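Local structure of aminomethyltransferase (Bartonella henselae, 3GIR) at residues R172-L186 with S213-I227. The protein is an aminomethyltransferase-family protein that joins a folate-binding domain to a C-terminal barrel domain. Residues are numbered along the deposited sequence; the frame is centred on the assembly and turned at random.
Sequences RVLLALQGPQAAAVL and SGYTGEDGFEIALPI
The carboxamide of Gln178, at the end of strand 173-178, reaches across to Thr216 and Ser213 and ties the loop before strand 220-225 to its neighbouring strand. The chain folds back about its CB-CG bond (chi2 -79°), which carries the amide across Gly220 to the loop 213-219. OE1 takes the hydroxyl of Thr216 on a lone pair, OG1 to OE1 2.7 Å, and a second proton from a water that also bridges to Glu218 O. NE2 gives a nearly straight bond to Ser213 O, 2.9 Å away, and a more bent one to Phe221 O; both acceptors lie close to the amide plane, so the group is held against rotation. Phe221 O is gripped twice, by Leu177 N and by Gln178 NE2, from opposite faces of its carbonyl plane. The Thr216 hydroxyl also accepts from Glu218 N, closing an ST turn, while the carboxylate of Glu218 pairs with Arg73 and Arg389.

Beyond the loop, strands 173-178 and 220-225 run antiparallel as the two central neighbours of a six-stranded mixed sheet in the folate-binding domain, joined by paired backbone bonds at Val173-Leu225, Leu175-Ile223 and Leu177-Phe221. The face bearing Phe221 and Ile223 receives helix 182-188, which follows strand 173-178 through a type I turn from Gly179 to Ala182. Leu186 lowers CD2 onto the centre of the Phe221 ring, a CH-pi contact 3.8 Å from the centroid and 8° off the normal. Its other branch, CD1, meets Ile223 CD1 at 3.9 Å, the two chains passing alongside with opposite headings. Ala183 reaches the same ring obliquely, CA to CE2 3.7 Å. Farther along this face Val173 and Leu225 extend in the same direction as neighbours, and both touch Ala230 of helix 227-238. On the reverse face, Leu174 turns CD1 to within 3.6 Å of Ala224 CB.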
ATOM      1  N   ARG A 172      -7.931 -13.835   8.736  1.00 18.23           N
ATOM      2  CA  ARG A 172      -6.551 -13.822   9.173  1.00 17.16           C
ATOM      3  C   ARG A 172      -6.194 -12.616   9.963  1.00 16.09           C
ATOM      4  O   ARG A 172      -6.798 -11.536   9.829  1.00 16.92           O
ATOM      5  CB  ARG A 172      -5.634 -13.787   7.926  1.00 17.48           C
ATOM      6  CG  ARG A 172      -5.682 -14.980   7.003  1.00 20.62           C
ATOM      7  CD  ARG A 172      -5.074 -16.183   7.559  1.00 19.63           C
ATOM      8  NE  ARG A 172      -5.080 -17.322   6.635  1.00 22.25           N
ATOM      9  CZ  ARG A 172      -6.035 -18.240   6.545  1.00 20.83           C
ATOM     10  NH1 ARG A 172      -7.123 -18.152   7.279  1.00 21.19           N
ATOM     11  NH2 ARG A 172      -5.936 -19.272   5.701  1.00 22.87           N
ATOM     12  N   VAL A 173      -5.163 -12.761  10.791  1.00 15.69           N
ATOM     13  CA  VAL A 173      -4.393 -11.609  11.290  1.00 14.88           C
ATOM     14  C   VAL A 173      -3.280 -11.400  10.322  1.00 15.86           C
ATOM     15  O   VAL A 173      -2.718 -12.346   9.797  1.00 16.28           O
ATOM     16  CB  VAL A 173      -3.901 -11.840  12.736  1.00 15.25           C
ATOM     17  CG1 VAL A 173      -2.667 -10.979  13.098  1.00 16.59           C
ATOM     18  CG2 VAL A 173      -5.051 -11.594  13.678  1.00 15.73           C
ATOM     19  N   LEU A 174      -2.937 -10.140  10.084  1.00 16.09           N
ATOM     20  CA  LEU A 174      -1.846  -9.757   9.237  1.00 15.44           C
ATOM     21  C   LEU A 174      -0.995  -8.764  10.022  1.00 15.55           C
ATOM     22  O   LEU A 174      -1.501  -7.728  10.516  1.00 16.11           O
ATOM     23  CB  LEU A 174      -2.319  -9.080   7.928  1.00 16.17           C
ATOM     24  CG  LEU A 174      -1.216  -8.820   6.855  1.00 18.34           C
ATOM     25  CD1 LEU A 174      -0.570 -10.059   6.292  1.00 20.69           C
ATOM     26  CD2 LEU A 174      -1.912  -7.997   5.746  1.00 19.34           C
ATOM     27  N   LEU A 175       0.292  -9.068  10.159  1.00 14.38           N
ATOM     28  CA  LEU A 175       1.275  -8.240  10.878  1.00 14.02           C
ATOM     29  C   LEU A 175       2.345  -7.854   9.893  1.00 16.23           C
ATOM     30  O   LEU A 175       2.777  -8.681   9.144  1.00 18.47           O
ATOM     31  CB  LEU A 175       1.923  -8.973  12.051  1.00 14.94           C
ATOM     32  CG  LEU A 175       0.965  -9.545  13.080  1.00 15.65           C
ATOM     33  CD1 LEU A 175       1.703 -10.440  14.096  1.00 18.77           C
ATOM     34  CD2 LEU A 175       0.315  -8.413  13.788  1.00 17.62           C
ATOM     35  N   ALA A 176       2.816  -6.621   9.915  1.00 14.04           N
ATOM     36  CA  ALA A 176       4.007  -6.234   9.194  1.00 14.66           C
ATOM     37  C   ALA A 176       5.129  -6.004  10.194  1.00 15.45           C
ATOM     38  O   ALA A 176       4.945  -5.412  11.208  1.00 15.40           O
ATOM     39  CB  ALA A 176       3.732  -4.919   8.427  1.00 15.09           C
ATOM     40  N   LEU A 177       6.328  -6.494   9.840  1.00 14.76           N
ATOM     41  CA  LEU A 177       7.538  -6.349  10.696  1.00 14.78           C
ATOM     42  C   LEU A 177       8.538  -5.697   9.763  1.00 14.57           C
ATOM     43  O   LEU A 177       9.024  -6.310   8.815  1.00 16.42           O
ATOM     44  CB  LEU A 177       8.076  -7.681  11.163  1.00 15.82           C
ATOM     45  CG  LEU A 177       9.325  -7.601  12.023  1.00 17.64           C
ATOM     46  CD1 LEU A 177       8.989  -7.019  13.416  1.00 20.20           C
ATOM     47  CD2 LEU A 177       9.869  -9.040  12.173  1.00 20.87           C
ATOM     48  N   GLN A 178       8.895  -4.440  10.018  1.00 16.02           N
ATOM     49  CA  GLN A 178       9.583  -3.575   9.046  1.00 15.48           C
ATOM     50  C   GLN A 178      10.750  -2.846   9.679  1.00 15.47           C
ATOM     51  O   GLN A 178      10.690  -2.409  10.804  1.00 16.15           O
ATOM     52  CB  GLN A 178       8.644  -2.514   8.487  1.00 13.85           C
ATOM     53  CG  GLN A 178       7.406  -3.075   7.874  1.00 14.25           C
ATOM     54  CD  GLN A 178       7.648  -3.611   6.460  1.00 14.71           C
ATOM     55  OE1 GLN A 178       8.110  -2.860   5.559  1.00 16.91           O
ATOM     56  NE2 GLN A 178       7.195  -4.866   6.219  1.00 14.97           N
ATOM     57  N   GLY A 179      11.846  -2.697   8.914  1.00 15.94           N
ATOM     58  CA  GLY A 179      13.013  -1.978   9.356  1.00 17.48           C
ATOM     59  C   GLY A 179      14.325  -2.766   9.138  1.00 17.42           C
ATOM     60  O   GLY A 179      14.311  -3.962   8.812  1.00 17.01           O
ATOM     61  N   PRO A 180      15.440  -2.099   9.419  1.00 17.61           N
ATOM     62  CA  PRO A 180      16.724  -2.748   9.209  1.00 20.03           C
ATOM     63  C   PRO A 180      17.029  -3.887  10.098  1.00 19.29           C
ATOM     64  O   PRO A 180      17.889  -4.711   9.704  1.00 21.25           O
ATOM     65  CB  PRO A 180      17.722  -1.599   9.400  1.00 20.43           C
ATOM     66  CG  PRO A 180      16.980  -0.640  10.310  1.00 21.44           C
ATOM     67  CD  PRO A 180      15.595  -0.691   9.762  1.00 19.71           C
ATOM     68  N   GLN A 181      16.333  -4.010  11.222  1.00 19.93           N
ATOM     69  CA  GLN A 181      16.504  -5.148  12.096  1.00 20.15           C
ATOM     70  C   GLN A 181      15.426  -6.211  11.968  1.00 19.87           C
ATOM     71  O   GLN A 181      15.399  -7.206  12.677  1.00 20.03           O
ATOM     72  CB  GLN A 181      16.749  -4.719  13.503  1.00 20.52           C
ATOM     73  CG  GLN A 181      17.966  -3.826  13.702  1.00 23.67           C
ATOM     74  CD  GLN A 181      18.125  -3.350  15.130  1.00 23.84           C
ATOM     75  OE1 GLN A 181      17.194  -2.946  15.821  1.00 23.43           O
ATOM     76  NE2 GLN A 181      19.385  -3.404  15.609  1.00 33.31           N
ATOM     77  N   ALA A 182      14.478  -5.983  11.063  1.00 19.46           N
ATOM     78  CA  ALA A 182      13.356  -6.897  10.953  1.00 19.20           C
ATOM     79  C   ALA A 182      13.775  -8.341  10.648  1.00 19.94           C
ATOM     80  O   ALA A 182      13.229  -9.272  11.228  1.00 19.45           O
ATOM     81  CB  ALA A 182      12.332  -6.397   9.879  1.00 17.63           C
ATOM     82  N   ALA A 183      14.692  -8.521   9.694  1.00 18.42           N
ATOM     83  CA  ALA A 183      15.187  -9.840   9.293  1.00 19.53           C
ATOM     84  C   ALA A 183      15.867 -10.556  10.436  1.00 18.78           C
ATOM     85  O   ALA A 183      15.630 -11.740  10.633  1.00 20.86           O
ATOM     86  CB  ALA A 183      16.116  -9.727   8.055  1.00 19.96           C
ATOM     87  N   ALA A 184      16.624  -9.825  11.228  1.00 20.66           N
ATOM     88  CA  ALA A 184      17.291 -10.413  12.373  1.00 20.38           C
ATOM     89  C   ALA A 184      16.291 -10.819  13.456  1.00 21.83           C
ATOM     90  O   ALA A 184      16.350 -11.922  14.006  1.00 22.49           O
ATOM     91  CB  ALA A 184      18.387  -9.468  12.898  1.00 21.00           C
ATOM     92  N   VAL A 185      15.274  -9.964  13.689  1.00 18.82           N
ATOM     93  CA  VAL A 185      14.203 -10.267  14.633  1.00 19.91           C
ATOM     94  C   VAL A 185      13.479 -11.554  14.192  1.00 19.74           C
ATOM     95  O   VAL A 185      13.201 -12.426  15.037  1.00 20.46           O
ATOM     96  CB  VAL A 185      13.216  -9.065  14.780  1.00 18.77           C
ATOM     97  CG1 VAL A 185      11.965  -9.463  15.541  1.00 20.25           C
ATOM     98  CG2 VAL A 185      13.903  -7.889  15.394  1.00 18.15           C
ATOM     99  N   LEU A 186      13.137 -11.631  12.904  1.00 18.60           N
ATOM    100  CA  LEU A 186      12.448 -12.767  12.357  1.00 19.81           C
ATOM    101  C   LEU A 186      13.248 -14.040  12.623  1.00 22.02           C
ATOM    102  O   LEU A 186      12.719 -15.007  13.144  1.00 22.06           O
ATOM    103  CB  LEU A 186      12.196 -12.612  10.868  1.00 19.38           C
ATOM    104  CG  LEU A 186      11.251 -13.529  10.187  1.00 21.99           C
ATOM    105  CD1 LEU A 186       9.811 -13.215  10.577  1.00 21.56           C
ATOM    106  CD2 LEU A 186      11.453 -13.560   8.744  1.00 21.27           C
ATOM    107  N   SER A 213       8.034  -8.007   1.946  1.00 16.71           N
ATOM    108  CA  SER A 213       7.434  -6.840   1.300  1.00 16.93           C
ATOM    109  C   SER A 213       6.953  -5.907   2.439  1.00 16.51           C
ATOM    110  O   SER A 213       7.121  -6.234   3.624  1.00 17.41           O
ATOM    111  CB  SER A 213       6.206  -7.290   0.502  1.00 18.30           C
ATOM    112  OG  SER A 213       5.143  -7.754   1.371  1.00 20.72           O
ATOM    113  N   GLY A 214       6.365  -4.772   2.059  1.00 17.10           N
ATOM    114  CA  GLY A 214       5.756  -3.918   3.095  1.00 16.83           C
ATOM    115  C   GLY A 214       5.327  -2.598   2.498  1.00 18.08           C
ATOM    116  O   GLY A 214       5.144  -2.484   1.264  1.00 17.55           O
ATOM    117  N   TYR A 215       5.224  -1.599   3.346  1.00 16.01           N
ATOM    118  CA  TYR A 215       4.714  -0.310   2.984  1.00 14.88           C
ATOM    119  C   TYR A 215       5.527   0.819   3.584  1.00 14.80           C
ATOM    120  O   TYR A 215       5.011   1.911   3.914  1.00 16.55           O
ATOM    121  CB  TYR A 215       3.238  -0.247   3.473  1.00 13.95           C
ATOM    122  CG  TYR A 215       2.343   0.758   2.881  1.00 15.09           C
ATOM    123  CD1 TYR A 215       2.250   0.955   1.523  1.00 17.07           C
ATOM    124  CD2 TYR A 215       1.470   1.445   3.689  1.00 14.63           C
ATOM    125  CE1 TYR A 215       1.319   1.805   0.980  1.00 18.50           C
ATOM    126  CE2 TYR A 215       0.523   2.334   3.137  1.00 17.18           C
ATOM    127  CZ  TYR A 215       0.470   2.508   1.814  1.00 16.74           C
ATOM    128  OH  TYR A 215      -0.525   3.392   1.363  1.00 21.96           O
ATOM    129  N   THR A 216       6.852   0.615   3.708  1.00 16.65           N
ATOM    130  CA  THR A 216       7.718   1.495   4.470  1.00 15.65           C
ATOM    131  C   THR A 216       8.905   2.053   3.653  1.00 15.90           C
ATOM    132  O   THR A 216       9.522   3.030   4.034  1.00 18.58           O
ATOM    133  CB  THR A 216       8.242   0.829   5.766  1.00 15.23           C
ATOM    134  OG1 THR A 216       9.078  -0.294   5.400  1.00 18.87           O
ATOM    135  CG2 THR A 216       7.050   0.447   6.785  1.00 16.48           C
ATOM    136  N   GLY A 217       9.288   1.348   2.612  1.00 17.45           N
ATOM    137  CA  GLY A 217      10.563   1.622   1.894  1.00 18.99           C
ATOM    138  C   GLY A 217      11.779   1.027   2.598  1.00 19.40           C
ATOM    139  O   GLY A 217      12.902   1.172   2.103  1.00 21.37           O
ATOM    140  N   GLU A 218      11.563   0.304   3.692  1.00 17.49           N
ATOM    141  CA  GLU A 218      12.601  -0.467   4.376  1.00 17.96           C
ATOM    142  C   GLU A 218      12.553  -1.916   3.953  1.00 16.30           C
ATOM    143  O   GLU A 218      11.641  -2.371   3.283  1.00 16.26           O
ATOM    144  CB  GLU A 218      12.457  -0.348   5.887  1.00 17.75           C
ATOM    145  CG  GLU A 218      12.498   1.049   6.455  1.00 19.73           C
ATOM    146  CD  GLU A 218      13.843   1.698   6.304  1.00 22.97           C
ATOM    147  OE1 GLU A 218      14.870   0.981   6.330  1.00 22.35           O
ATOM    148  OE2 GLU A 218      13.900   2.953   6.120  1.00 22.39           O
ATOM    149  N   ASP A 219      13.564  -2.706   4.381  1.00 18.13           N
ATOM    150  CA  ASP A 219      13.408  -4.160   4.395  1.00 17.68           C
ATOM    151  C   ASP A 219      12.272  -4.501   5.348  1.00 17.63           C
ATOM    152  O   ASP A 219      11.931  -3.708   6.177  1.00 17.01           O
ATOM    153  CB  ASP A 219      14.750  -4.844   4.802  1.00 19.14           C
ATOM    154  CG  ASP A 219      14.720  -6.355   4.638  1.00 18.94           C
ATOM    155  OD1 ASP A 219      13.901  -6.865   3.902  1.00 17.78           O
ATOM    156  OD2 ASP A 219      15.525  -7.029   5.303  1.00 20.67           O
ATOM    157  N   GLY A 220      11.680  -5.694   5.216  1.00 16.58           N
ATOM    158  CA  GLY A 220      10.575  -6.055   6.077  1.00 16.76           C
ATOM    159  C   GLY A 220       9.821  -7.228   5.537  1.00 15.48           C
ATOM    160  O   GLY A 220      10.028  -7.675   4.394  1.00 16.67           O
ATOM    161  N   PHE A 221       8.857  -7.652   6.353  1.00 15.40           N
ATOM    162  CA  PHE A 221       8.079  -8.810   6.138  1.00 15.77           C
ATOM    163  C   PHE A 221       6.635  -8.533   6.451  1.00 16.00           C
ATOM    164  O   PHE A 221       6.355  -7.657   7.272  1.00 15.72           O
ATOM    165  CB  PHE A 221       8.572 -10.031   6.961  1.00 14.85           C
ATOM    166  CG  PHE A 221       9.995 -10.399   6.659  1.00 16.47           C
ATOM    167  CD1 PHE A 221      10.281 -11.374   5.713  1.00 17.49           C
ATOM    168  CD2 PHE A 221      11.017  -9.709   7.273  1.00 17.38           C
ATOM    169  CE1 PHE A 221      11.615 -11.678   5.458  1.00 20.08           C
ATOM    170  CE2 PHE A 221      12.323  -9.990   6.940  1.00 19.52           C
ATOM    171  CZ  PHE A 221      12.578 -10.949   6.065  1.00 18.62           C
ATOM    172  N   GLU A 222       5.750  -9.316   5.845  1.00 15.37           N
ATOM    173  CA  GLU A 222       4.331  -9.385   6.270  1.00 15.02           C
ATOM    174  C   GLU A 222       4.037 -10.847   6.587  1.00 16.07           C
ATOM    175  O   GLU A 222       4.425 -11.763   5.800  1.00 17.02           O
ATOM    176  CB  GLU A 222       3.409  -8.871   5.213  1.00 17.74           C
ATOM    177  CG  GLU A 222       3.578  -7.405   4.898  1.00 18.76           C
ATOM    178  CD  GLU A 222       2.466  -6.882   3.953  1.00 28.33           C
ATOM    179  OE1 GLU A 222       1.595  -7.667   3.417  1.00 30.62           O
ATOM    180  OE2 GLU A 222       2.489  -5.669   3.772  1.00 34.88           O
ATOM    181  N   ILE A 223       3.337 -11.060   7.686  1.00 14.08           N
ATOM    182  CA  ILE A 223       2.994 -12.413   8.154  1.00 14.62           C
ATOM    183  C   ILE A 223       1.469 -12.499   8.333  1.00 15.31           C
ATOM    184  O   ILE A 223       0.916 -11.738   9.108  1.00 16.57           O
ATOM    185  CB  ILE A 223       3.693 -12.755   9.464  1.00 16.01           C
ATOM    186  CG1 ILE A 223       5.199 -12.505   9.398  1.00 17.77           C
ATOM    187  CG2 ILE A 223       3.345 -14.218   9.936  1.00 16.56           C
ATOM    188  CD1 ILE A 223       5.948 -12.521  10.821  1.00 22.27           C
ATOM    189  N   ALA A 224       0.813 -13.439   7.638  1.00 15.54           N
ATOM    190  CA  ALA A 224      -0.602 -13.679   7.708  1.00 15.88           C
ATOM    191  C   ALA A 224      -0.779 -15.041   8.344  1.00 17.50           C
ATOM    192  O   ALA A 224      -0.093 -15.994   7.957  1.00 18.25           O
ATOM    193  CB  ALA A 224      -1.283 -13.638   6.311  1.00 17.35           C
ATOM    194  N   LEU A 225      -1.630 -15.118   9.335  1.00 16.75           N
ATOM    195  CA  LEU A 225      -1.834 -16.388  10.044  1.00 17.76           C
ATOM    196  C   LEU A 225      -3.220 -16.451  10.622  1.00 18.51           C
ATOM    197  O   LEU A 225      -3.913 -15.480  10.768  1.00 18.01           O
ATOM    198  CB  LEU A 225      -0.766 -16.581  11.150  1.00 17.74           C
ATOM    199  CG  LEU A 225      -0.865 -15.784  12.450  1.00 19.00           C
ATOM    200  CD1 LEU A 225       0.251 -16.377  13.438  1.00 21.58           C
ATOM    201  CD2 LEU A 225      -0.660 -14.271  12.231  1.00 17.50           C
ATOM    202  N   PRO A 226      -3.661 -17.678  10.993  1.00 19.74           N
ATOM    203  CA  PRO A 226      -4.947 -17.801  11.600  1.00 20.04           C
ATOM    204  C   PRO A 226      -5.091 -16.955  12.853  1.00 19.34           C
ATOM    205  O   PRO A 226      -4.135 -16.742  13.594  1.00 20.02           O
ATOM    206  CB  PRO A 226      -5.017 -19.317  11.949  1.00 21.91           C
ATOM    207  CG  PRO A 226      -4.096 -19.918  11.004  1.00 22.61           C
ATOM    208  CD  PRO A 226      -2.973 -18.972  10.857  1.00 20.97           C
ATOM    209  N   ILE A 227      -6.282 -16.487  13.093  1.00 20.61           N
ATOM    210  CA  ILE A 227      -6.607 -15.615  14.227  1.00 21.05           C
ATOM    211  C   ILE A 227      -6.257 -16.237  15.589  1.00 20.77           C
ATOM    212  O   ILE A 227      -5.673 -15.556  16.426  1.00 21.74           O
ATOM    213  CB  ILE A 227      -8.045 -15.059  14.159  1.00 22.37           C
ATOM    214  CG1 ILE A 227      -8.183 -14.122  12.946  1.00 24.23           C
ATOM    215  CG2 ILE A 227      -8.489 -14.424  15.478  1.00 27.37           C
ATOM    216  CD1 ILE A 227      -9.643 -13.792  12.655  1.00 28.83           C
TER
HETATM  217  O   HOH W   1       9.258  -3.434   3.236  1.00 18.89           O
HETATM  218  O   HOH W   2      15.663  -6.256   8.058  1.00 19.09           O